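Local coordinates for ribulose-1,5-bisphosphate carboxylase/oxygenase large subunit (Rhodopseudomonas palustris, PDB 3QFW), which is a Rubisco-like protein of unproven reaction, classed with the magnesium-dependent ribulose-bisphosphate carboxylases, and probably acts on a sugar phosphate, at residues A137-G142 with K164-L169; A147-A152 with A181-K186; A202-G207 with A226-P231; V252-M257 with A280-N285. All blocks are in the same frame, centred on the assembly; numbering follows the deposited sequence.

Contact 1: residues A137-G142 with K164-L169; sequences ALKPQG and KDDHGL
The side chains of Asp166 and Lys139 cross at about a right angle, carboxylate oxygen OD2 lying 3.7 Å from Lys139 CG. The His167 ring, next in the chain, stacks on that of His254. Lys139 NZ finds its salt bridge with Glu35 of the second subunit. The other oxygen, Asp166 OD1, turns to Gly168 N in an Asx turn, too short as modelled to be trusted in detail. Asp165 carries a second carboxylate, on the face of the sheet shared with Leu138: OD1 is 3.9 Å from Leu138 CD1 and bonds to Tyr201, while OD2 pairs with Arg180. These are neighbouring parallel strands of the Rubisco-type TIM barrel, and the Lys-Asp-Asp run probably corresponds to the segment that carries the metal ligands in true Rubiscos. Leu138 N bonds to Lys164 O at 2.9 Å, and Asp166 N returns to Leu138 O at 3.2 Å. The Lys164 chain bends at its end (chi4 -61°), placing NZ where it donates to Asp165 O at 3.0 Å. Lys164 CG packs on Ala137 CB at 3.8 Å. An alanine here would probably leave Asp165 O without this donor and open a gap beside Ala137. Farther along, Leu169 CD2 rests on Gln141 CB at 3.6 Å.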
# COMPACT_ATOMS: atom_id res chain seq x y z
N ALA B 137 19.27 -9.21 -11.24
CA ALA B 137 17.99 -8.86 -11.84
C ALA B 137 18.12 -8.76 -13.35
O ALA B 137 19.19 -8.46 -13.87
CB ALA B 137 17.45 -7.56 -11.25
N LEU B 138 17.02 -9.04 -14.04
CA LEU B 138 16.94 -8.86 -15.48
C LEU B 138 16.48 -7.43 -15.78
O LEU B 138 15.37 -7.03 -15.44
CB LEU B 138 15.95 -9.85 -16.09
CG LEU B 138 16.23 -11.34 -15.88
CD1 LEU B 138 15.16 -12.15 -16.57
CD2 LEU B 138 17.64 -11.73 -16.37
N LYS B 139 17.38 -6.67 -16.40
CA LYS B 139 17.15 -5.28 -16.78
C LYS B 139 17.90 -5.08 -18.08
O LYS B 139 18.90 -5.76 -18.34
CB LYS B 139 17.74 -4.35 -15.72
CG LYS B 139 17.24 -4.62 -14.31
CD LYS B 139 17.86 -3.66 -13.31
CE LYS B 139 17.16 -3.75 -11.96
NZ LYS B 139 17.74 -2.83 -10.94
N PRO B 140 17.45 -4.11 -18.90
CA PRO B 140 16.33 -3.18 -18.71
C PRO B 140 14.99 -3.69 -19.25
O PRO B 140 14.97 -4.49 -20.18
CB PRO B 140 16.77 -1.95 -19.50
CG PRO B 140 17.57 -2.53 -20.64
CD PRO B 140 18.26 -3.76 -20.09
N GLN B 141 13.89 -3.20 -18.69
CA GLN B 141 12.55 -3.67 -19.05
C GLN B 141 12.06 -3.35 -20.48
O GLN B 141 10.98 -3.76 -20.87
CB GLN B 141 11.49 -3.18 -18.03
CG GLN B 141 11.47 -1.68 -17.79
CD GLN B 141 10.16 -1.21 -17.16
OE1 GLN B 141 10.16 -0.59 -16.09
NE2 GLN B 141 9.04 -1.48 -17.82
N GLY B 142 12.85 -2.63 -21.26
CA GLY B 142 12.47 -2.39 -22.64
C GLY B 142 12.63 -3.61 -23.54
O GLY B 142 12.11 -3.64 -24.66
N LYS B 164 16.01 -12.75 -10.82
CA LYS B 164 14.70 -12.15 -10.62
C LYS B 164 14.41 -11.17 -11.74
O LYS B 164 15.33 -10.58 -12.31
CB LYS B 164 14.67 -11.42 -9.27
CG LYS B 164 15.62 -10.21 -9.22
CD LYS B 164 15.68 -9.57 -7.84
CE LYS B 164 14.47 -8.70 -7.54
NZ LYS B 164 14.28 -7.53 -8.48
N ASP B 165 13.13 -10.99 -12.04
CA ASP B 165 12.70 -9.91 -12.91
C ASP B 165 13.04 -8.57 -12.26
O ASP B 165 13.05 -8.44 -11.04
CB ASP B 165 11.19 -9.95 -13.11
CG ASP B 165 10.77 -10.85 -14.25
OD1 ASP B 165 11.64 -11.34 -14.99
OD2 ASP B 165 9.54 -11.06 -14.40
N ASP B 166 13.34 -7.59 -13.09
CA ASP B 166 13.20 -6.21 -12.66
C ASP B 166 11.82 -6.14 -12.01
O ASP B 166 10.87 -6.78 -12.47
CB ASP B 166 13.28 -5.29 -13.88
CG ASP B 166 13.12 -3.83 -13.53
OD1 ASP B 166 12.21 -3.47 -12.77
OD2 ASP B 166 13.93 -3.02 -14.01
N HIS B 167 11.71 -5.42 -10.90
CA HIS B 167 10.43 -5.32 -10.21
C HIS B 167 9.45 -4.52 -11.07
O HIS B 167 8.24 -4.55 -10.84
CB HIS B 167 10.58 -4.62 -8.87
CG HIS B 167 10.59 -3.13 -8.98
ND1 HIS B 167 9.45 -2.37 -8.82
CD2 HIS B 167 11.59 -2.27 -9.26
CE1 HIS B 167 9.76 -1.09 -8.99
NE2 HIS B 167 11.05 -1.01 -9.25
N GLY B 168 10.00 -3.79 -12.03
CA GLY B 168 9.21 -3.00 -12.95
C GLY B 168 8.60 -3.81 -14.07
O GLY B 168 7.70 -3.35 -14.78
N LEU B 169 9.09 -5.03 -14.25
CA LEU B 169 8.56 -5.92 -15.27
C LEU B 169 7.25 -6.51 -14.79
O LEU B 169 7.17 -7.08 -13.70
CB LEU B 169 9.55 -7.03 -15.60
CG LEU B 169 10.69 -6.66 -16.54
CD1 LEU B 169 11.81 -7.70 -16.46
CD2 LEU B 169 10.20 -6.53 -17.98

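Contact 2: residues A147-A152 with A181-K186; sequences ALASIA and AAAVGK
Ala149 and Ala183 hold the tight part of this helix pair. Ala149 CB sits only 3.1 Å from Ala183 O, pressed against the backbone of the other helix, and its distance to Ala183 CB is 3.9 Å. With nothing larger than a methyl at this point, the axes of 147-152 and 181-186 approach to 7.9 Å, crossing at -21°, both running the same way. Val184 packs next to this point with both its branches. CG1, anti to the backbone N (chi1 171°), reaches Ala152 CB at 3.9 Å; CG2 turns to the preceding turn of the other helix, 4.0 Å from Ala149 N and 4.1 Å from Leu148 CB. These meetings are all apolar or with backbone atoms, so the fit rests on close packing. The solvent side is looser: Ser150 points away from the partner helix and the end of Lys186 leads off from it, both exposed. On the buried side Leu138 of strand 133-138 lies under Ile151, Ala152 and Val184. Near-parallel neighbouring helices packed outside a core of parallel strands, as here, are the outer layer of a TIM barrel.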
# COMPACT_ATOMS: atom_id res chain seq x y z
N ALA B 147 15.66 -11.40 -25.56
CA ALA B 147 16.82 -10.66 -25.09
C ALA B 147 16.98 -10.79 -23.58
O ALA B 147 18.10 -10.87 -23.07
CB ALA B 147 16.72 -9.20 -25.50
N LEU B 148 15.85 -10.79 -22.87
CA LEU B 148 15.84 -11.05 -21.43
C LEU B 148 16.34 -12.47 -21.17
O LEU B 148 17.14 -12.69 -20.26
CB LEU B 148 14.42 -10.87 -20.86
CG LEU B 148 13.79 -9.48 -20.92
CD1 LEU B 148 12.34 -9.52 -20.47
CD2 LEU B 148 14.59 -8.49 -20.06
N ALA B 149 15.86 -13.41 -21.98
CA ALA B 149 16.28 -14.81 -21.86
C ALA B 149 17.78 -15.00 -22.04
O ALA B 149 18.41 -15.77 -21.31
CB ALA B 149 15.51 -15.68 -22.86
N SER B 150 18.34 -14.30 -23.02
CA SER B 150 19.77 -14.37 -23.31
C SER B 150 20.59 -13.90 -22.11
O SER B 150 21.60 -14.53 -21.75
CB SER B 150 20.10 -13.54 -24.56
OG SER B 150 21.50 -13.34 -24.70
N ILE B 151 20.16 -12.81 -21.49
CA ILE B 151 20.80 -12.28 -20.29
C ILE B 151 20.74 -13.28 -19.15
O ILE B 151 21.75 -13.57 -18.51
CB ILE B 151 20.14 -10.98 -19.82
CG1 ILE B 151 20.34 -9.87 -20.86
CG2 ILE B 151 20.69 -10.57 -18.46
CD1 ILE B 151 21.79 -9.68 -21.26
N ALA B 152 19.54 -13.81 -18.90
CA ALA B 152 19.36 -14.81 -17.85
C ALA B 152 20.29 -16.00 -18.05
O ALA B 152 20.86 -16.53 -17.09
CB ALA B 152 17.93 -15.29 -17.81
N ALA B 181 8.13 -15.43 -19.06
CA ALA B 181 8.39 -16.54 -18.16
C ALA B 181 8.88 -17.75 -18.95
O ALA B 181 9.78 -18.47 -18.51
CB ALA B 181 7.14 -16.89 -17.37
N ALA B 182 8.30 -17.96 -20.12
CA ALA B 182 8.69 -19.10 -20.95
C ALA B 182 10.12 -18.94 -21.45
O ALA B 182 10.98 -19.77 -21.18
CB ALA B 182 7.73 -19.27 -22.11
N ALA B 183 10.36 -17.84 -22.16
CA ALA B 183 11.68 -17.56 -22.72
C ALA B 183 12.78 -17.58 -21.66
O ALA B 183 13.86 -18.13 -21.89
CB ALA B 183 11.67 -16.22 -23.46
N VAL B 184 12.51 -16.98 -20.51
CA VAL B 184 13.52 -16.90 -19.46
C VAL B 184 13.71 -18.22 -18.72
O VAL B 184 14.84 -18.68 -18.52
CB VAL B 184 13.19 -15.80 -18.43
CG1 VAL B 184 14.16 -15.89 -17.24
CG2 VAL B 184 13.27 -14.43 -19.08
N GLY B 185 12.60 -18.82 -18.32
CA GLY B 185 12.64 -20.08 -17.60
C GLY B 185 13.36 -21.15 -18.40
O GLY B 185 14.15 -21.92 -17.86
N LYS B 186 13.06 -21.19 -19.70
CA LYS B 186 13.74 -22.10 -20.63
C LYS B 186 15.24 -21.85 -20.62
O LYS B 186 16.03 -22.79 -20.54
CB LYS B 186 13.21 -21.89 -22.05
CG LYS B 186 13.91 -22.70 -23.12
CD LYS B 186 13.29 -24.08 -23.27
CE LYS B 186 13.78 -24.78 -24.53
NZ LYS B 186 13.04 -26.05 -24.78

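Contact 3: residues A202-G207 with A226-P231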
# COMPACT_ATOMS: atom_id res chain seq x y z
N ALA B 202 12.87 -16.00 -10.63
CA ALA B 202 11.73 -15.42 -9.94
C ALA B 202 11.07 -14.32 -10.79
O ALA B 202 11.47 -13.16 -10.73
CB ALA B 202 12.16 -14.87 -8.59
N PRO B 203 10.08 -14.68 -11.61
CA PRO B 203 9.34 -13.68 -12.39
C PRO B 203 8.40 -12.85 -11.52
O PRO B 203 7.90 -13.34 -10.50
CB PRO B 203 8.54 -14.53 -13.38
CG PRO B 203 8.44 -15.87 -12.72
CD PRO B 203 9.72 -16.06 -11.99
N ASN B 204 8.16 -11.60 -11.91
CA ASN B 204 7.33 -10.72 -11.11
C ASN B 204 5.86 -10.87 -11.45
O ASN B 204 5.44 -10.55 -12.56
CB ASN B 204 7.76 -9.26 -11.27
CG ASN B 204 6.96 -8.32 -10.38
OD1 ASN B 204 6.97 -8.45 -9.16
ND2 ASN B 204 6.24 -7.37 -11.00
N ILE B 205 5.07 -11.36 -10.50
CA ILE B 205 3.62 -11.43 -10.69
C ILE B 205 2.91 -10.16 -10.20
O ILE B 205 3.33 -9.56 -9.21
CB ILE B 205 2.99 -12.68 -10.06
CG1 ILE B 205 3.29 -12.74 -8.56
CG2 ILE B 205 3.54 -13.92 -10.76
CD1 ILE B 205 2.39 -13.69 -7.81
N SER B 206 1.84 -9.78 -10.90
CA SER B 206 1.30 -8.42 -10.86
C SER B 206 -0.23 -8.34 -10.96
O SER B 206 -0.89 -9.29 -11.38
CB SER B 206 1.86 -7.64 -12.06
OG SER B 206 2.39 -6.40 -11.66
N GLY B 207 -0.77 -7.18 -10.58
CA GLY B 207 -2.17 -6.86 -10.85
C GLY B 207 -3.14 -7.25 -9.75
O GLY B 207 -2.81 -7.18 -8.57
N ALA B 226 10.71 -20.10 -8.62
CA ALA B 226 10.57 -18.96 -7.72
C ALA B 226 9.61 -17.93 -8.28
O ALA B 226 9.18 -18.04 -9.43
CB ALA B 226 11.92 -18.33 -7.43
N VAL B 227 9.27 -16.94 -7.46
CA VAL B 227 8.35 -15.88 -7.85
C VAL B 227 8.64 -14.61 -7.07
O VAL B 227 9.00 -14.67 -5.89
CB VAL B 227 6.89 -16.28 -7.58
CG1 VAL B 227 6.47 -17.44 -8.46
CG2 VAL B 227 6.70 -16.63 -6.11
N LEU B 228 8.48 -13.47 -7.73
CA LEU B 228 8.75 -12.17 -7.12
C LEU B 228 7.42 -11.45 -6.94
O LEU B 228 6.58 -11.46 -7.83
CB LEU B 228 9.66 -11.34 -8.03
CG LEU B 228 10.12 -9.99 -7.48
CD1 LEU B 228 11.02 -10.21 -6.26
CD2 LEU B 228 10.85 -9.20 -8.56
N VAL B 229 7.23 -10.83 -5.78
CA VAL B 229 5.98 -10.10 -5.52
C VAL B 229 6.29 -8.89 -4.67
O VAL B 229 7.07 -8.98 -3.73
CB VAL B 229 4.96 -10.96 -4.75
CG1 VAL B 229 3.58 -10.30 -4.77
CG2 VAL B 229 4.89 -12.37 -5.33
N ALA B 230 5.66 -7.76 -4.99
CA ALA B 230 5.75 -6.57 -4.14
C ALA B 230 4.49 -6.47 -3.29
O ALA B 230 3.45 -6.02 -3.78
CB ALA B 230 5.92 -5.34 -4.99
N PRO B 231 4.56 -6.91 -2.02
CA PRO B 231 3.35 -7.01 -1.20
C PRO B 231 2.61 -5.68 -1.07
O PRO B 231 1.38 -5.68 -1.02
CB PRO B 231 3.88 -7.49 0.17
CG PRO B 231 5.20 -8.20 -0.17
CD PRO B 231 5.76 -7.41 -1.32
O HOH W 1 4.91 -7.55 -7.70
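A single backbone bridge, between Asn204 and Leu228, joins the extended segment leaving strand 200-202 to strand 226-229, two successive strands of the TIM barrel. Leu228 uses both its polar backbone atoms: its N donates to Pro203 O at 2.8 Å, and its O accepts from Ile205 N at 3.1 Å. At the start of the pairing the methyls Ala202 CB and Ala226 CB meet at 3.7 Å. Farther on, Ile205 CG1, lodged between its own backbone N and carbonyl carbon (chi1 58°), touches Val229 CG2 at 3.6 Å, the two side chains crossing obliquely. Asn204 OD1 comes within 3.3 Å of Leu228 O, a pair of acceptors with no bond between them. OD1 is supplied by a water instead, which donates to it at 2.7 Å and also to Ile205 O, while accepting from Ala230 N at 2.8 Å. This water joins the segment after strand 200-202 to the end of strand 226-229, beyond the direct bonds, at Ala230, the N-cap position before helix 231-234. Asn204 ND2 is held by Leu169 O. Helix 209-222 packs on Pro203, Ile205 and Val227 through Ile219, Met212 and Gln215, whereas Val252 of strand 250-253 and Lys164 of strand 162-165 lie beside Leu228.

Contact 4: residues V252-M257 with A280-N285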
# COMPACT_ATOMS: atom_id res chain seq x y z
N VAL B 252 9.92 -14.54 -3.30
CA VAL B 252 10.83 -13.43 -3.06
C VAL B 252 10.01 -12.15 -2.97
O VAL B 252 9.30 -11.80 -3.91
CB VAL B 252 11.84 -13.28 -4.21
CG1 VAL B 252 12.84 -12.18 -3.89
CG2 VAL B 252 12.57 -14.61 -4.50
N ALA B 253 10.11 -11.44 -1.86
CA ALA B 253 9.38 -10.19 -1.71
C ALA B 253 10.22 -9.00 -2.15
O ALA B 253 11.44 -8.99 -1.96
CB ALA B 253 8.90 -10.02 -0.27
N HIS B 254 9.57 -8.03 -2.78
CA HIS B 254 10.19 -6.78 -3.21
C HIS B 254 9.54 -5.60 -2.47
O HIS B 254 8.34 -5.62 -2.19
CB HIS B 254 10.00 -6.58 -4.72
CG HIS B 254 10.77 -5.41 -5.27
ND1 HIS B 254 10.25 -4.14 -5.33
CD2 HIS B 254 12.03 -5.33 -5.77
CE1 HIS B 254 11.15 -3.32 -5.85
NE2 HIS B 254 12.24 -4.02 -6.13
N PRO B 255 10.33 -4.56 -2.17
CA PRO B 255 9.80 -3.50 -1.30
C PRO B 255 9.10 -2.33 -2.02
O PRO B 255 8.89 -1.30 -1.39
CB PRO B 255 11.06 -2.99 -0.60
CG PRO B 255 12.13 -3.13 -1.65
CD PRO B 255 11.79 -4.44 -2.35
N ALA B 256 8.76 -2.47 -3.30
CA ALA B 256 8.09 -1.38 -4.02
C ALA B 256 6.90 -0.85 -3.21
O ALA B 256 6.06 -1.62 -2.77
CB ALA B 256 7.64 -1.86 -5.39
N MET B 257 6.85 0.48 -3.04
CA MET B 257 5.79 1.19 -2.30
C MET B 257 5.79 0.99 -0.78
O MET B 257 4.83 1.35 -0.10
CB MET B 257 4.39 0.94 -2.89
CG MET B 257 4.04 1.82 -4.11
SD MET B 257 3.76 3.59 -3.75
CE MET B 257 2.31 3.45 -2.72
N ALA B 280 12.49 -14.86 0.75
CA ALA B 280 13.59 -13.91 0.68
C ALA B 280 13.00 -12.52 0.63
O ALA B 280 11.86 -12.33 0.21
CB ALA B 280 14.48 -14.16 -0.54
N THR B 281 13.76 -11.54 1.08
CA THR B 281 13.23 -10.19 1.11
C THR B 281 14.27 -9.17 0.65
O THR B 281 15.36 -9.05 1.23
CB THR B 281 12.60 -9.85 2.49
OG1 THR B 281 11.99 -8.56 2.44
CG2 THR B 281 13.64 -9.89 3.62
N VAL B 282 13.93 -8.47 -0.43
CA VAL B 282 14.83 -7.51 -1.07
C VAL B 282 14.73 -6.16 -0.35
O VAL B 282 13.65 -5.73 0.03
CB VAL B 282 14.48 -7.34 -2.57
CG1 VAL B 282 15.36 -6.28 -3.23
CG2 VAL B 282 14.57 -8.68 -3.30
N PHE B 283 15.87 -5.50 -0.17
CA PHE B 283 15.92 -4.18 0.45
C PHE B 283 17.19 -3.47 0.02
O PHE B 283 18.21 -4.13 -0.27
CB PHE B 283 15.87 -4.27 1.98
CG PHE B 283 17.06 -5.00 2.59
CD1 PHE B 283 18.10 -4.29 3.16
CD2 PHE B 283 17.10 -6.38 2.59
CE1 PHE B 283 19.18 -4.95 3.74
CE2 PHE B 283 18.19 -7.06 3.16
CZ PHE B 283 19.22 -6.34 3.73
N PRO B 284 17.14 -2.14 -0.04
CA PRO B 284 18.32 -1.37 -0.44
C PRO B 284 19.38 -1.40 0.65
O PRO B 284 19.09 -1.10 1.82
CB PRO B 284 17.76 0.05 -0.65
CG PRO B 284 16.50 0.09 0.15
CD PRO B 284 15.94 -1.30 0.14
N ASN B 285 20.59 -1.80 0.27
CA ASN B 285 21.70 -1.91 1.20
C ASN B 285 22.07 -0.51 1.67
O ASN B 285 21.74 0.48 1.01
CB ASN B 285 22.89 -2.57 0.48
CG ASN B 285 24.03 -2.94 1.42
OD1 ASN B 285 23.83 -3.65 2.41
ND2 ASN B 285 25.22 -2.47 1.11
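Strands 250-253 and 280-284, linked through helix 265-276, form one beta-alpha-beta unit of the TIM barrel, and Val252 to Pro255 meet Ala280 to Phe283 at their parallel seam. Ala253 uses both its backbone N and O toward strand 280-284: its N donates to Ala280 O at 2.9 Å, and its O receives Val282 N at 3.0 Å. Val252 and Ala280 share one face of the sheet; Ala253 and Thr281 share the other, against Phe273 of the helix. Val252 CG1, anti to its backbone N (chi1 -176°), meets Val282 CG2 at 3.9 Å, the side chains passing at a slant. Beyond Ala253 the backbones diverge, and the Pro255 ring packs against Val282. Its CD lies 3.3 Å from Val282 O and its CG 3.4 Å from the same oxygen, while CD is 4.0 Å from Val282 CB. That CD also sits over one face of the His254 ring, toward the rim; Ala256 CB lies at the ring's edge and Ala256 N donates to ND1. In place of Pro255, an alanine would probably leave Val282 O without the CG and CD contacts, though CB would remain, and part of one His254 face without its cover. The pairing thus changes in kind along its length: amide donors bind the strands as far as Val282 N, and then a proline, which has no N-H to offer, presents only C-H groups to Val282 O, ending the regular bonding as the chain swings off toward the second subunit.

How the contacts relate
From the N terminus, contact 1 closes the loop from strand 133-138 through helix 145-157 to strand 162-165. Contact 2 crosses it in sequence, since 147-152 lies inside that loop and 181-186 after it; Leu138 joins the two. Contact 3 then closes a loop around helix 209-222, and contact 4 another around helix 265-276, both in series with what precedes. Contact 3 joins the sheet of strands 200-202, 162-165 and 133-138 to that of 226-229, 250-253 and 280-284, part of the closing of the barrel. Backbone bonds from Val227 and Val229 to Val252 and His254 lead on into contact 4, whose His254 stacks on His167 of contact 1, both just after their strands.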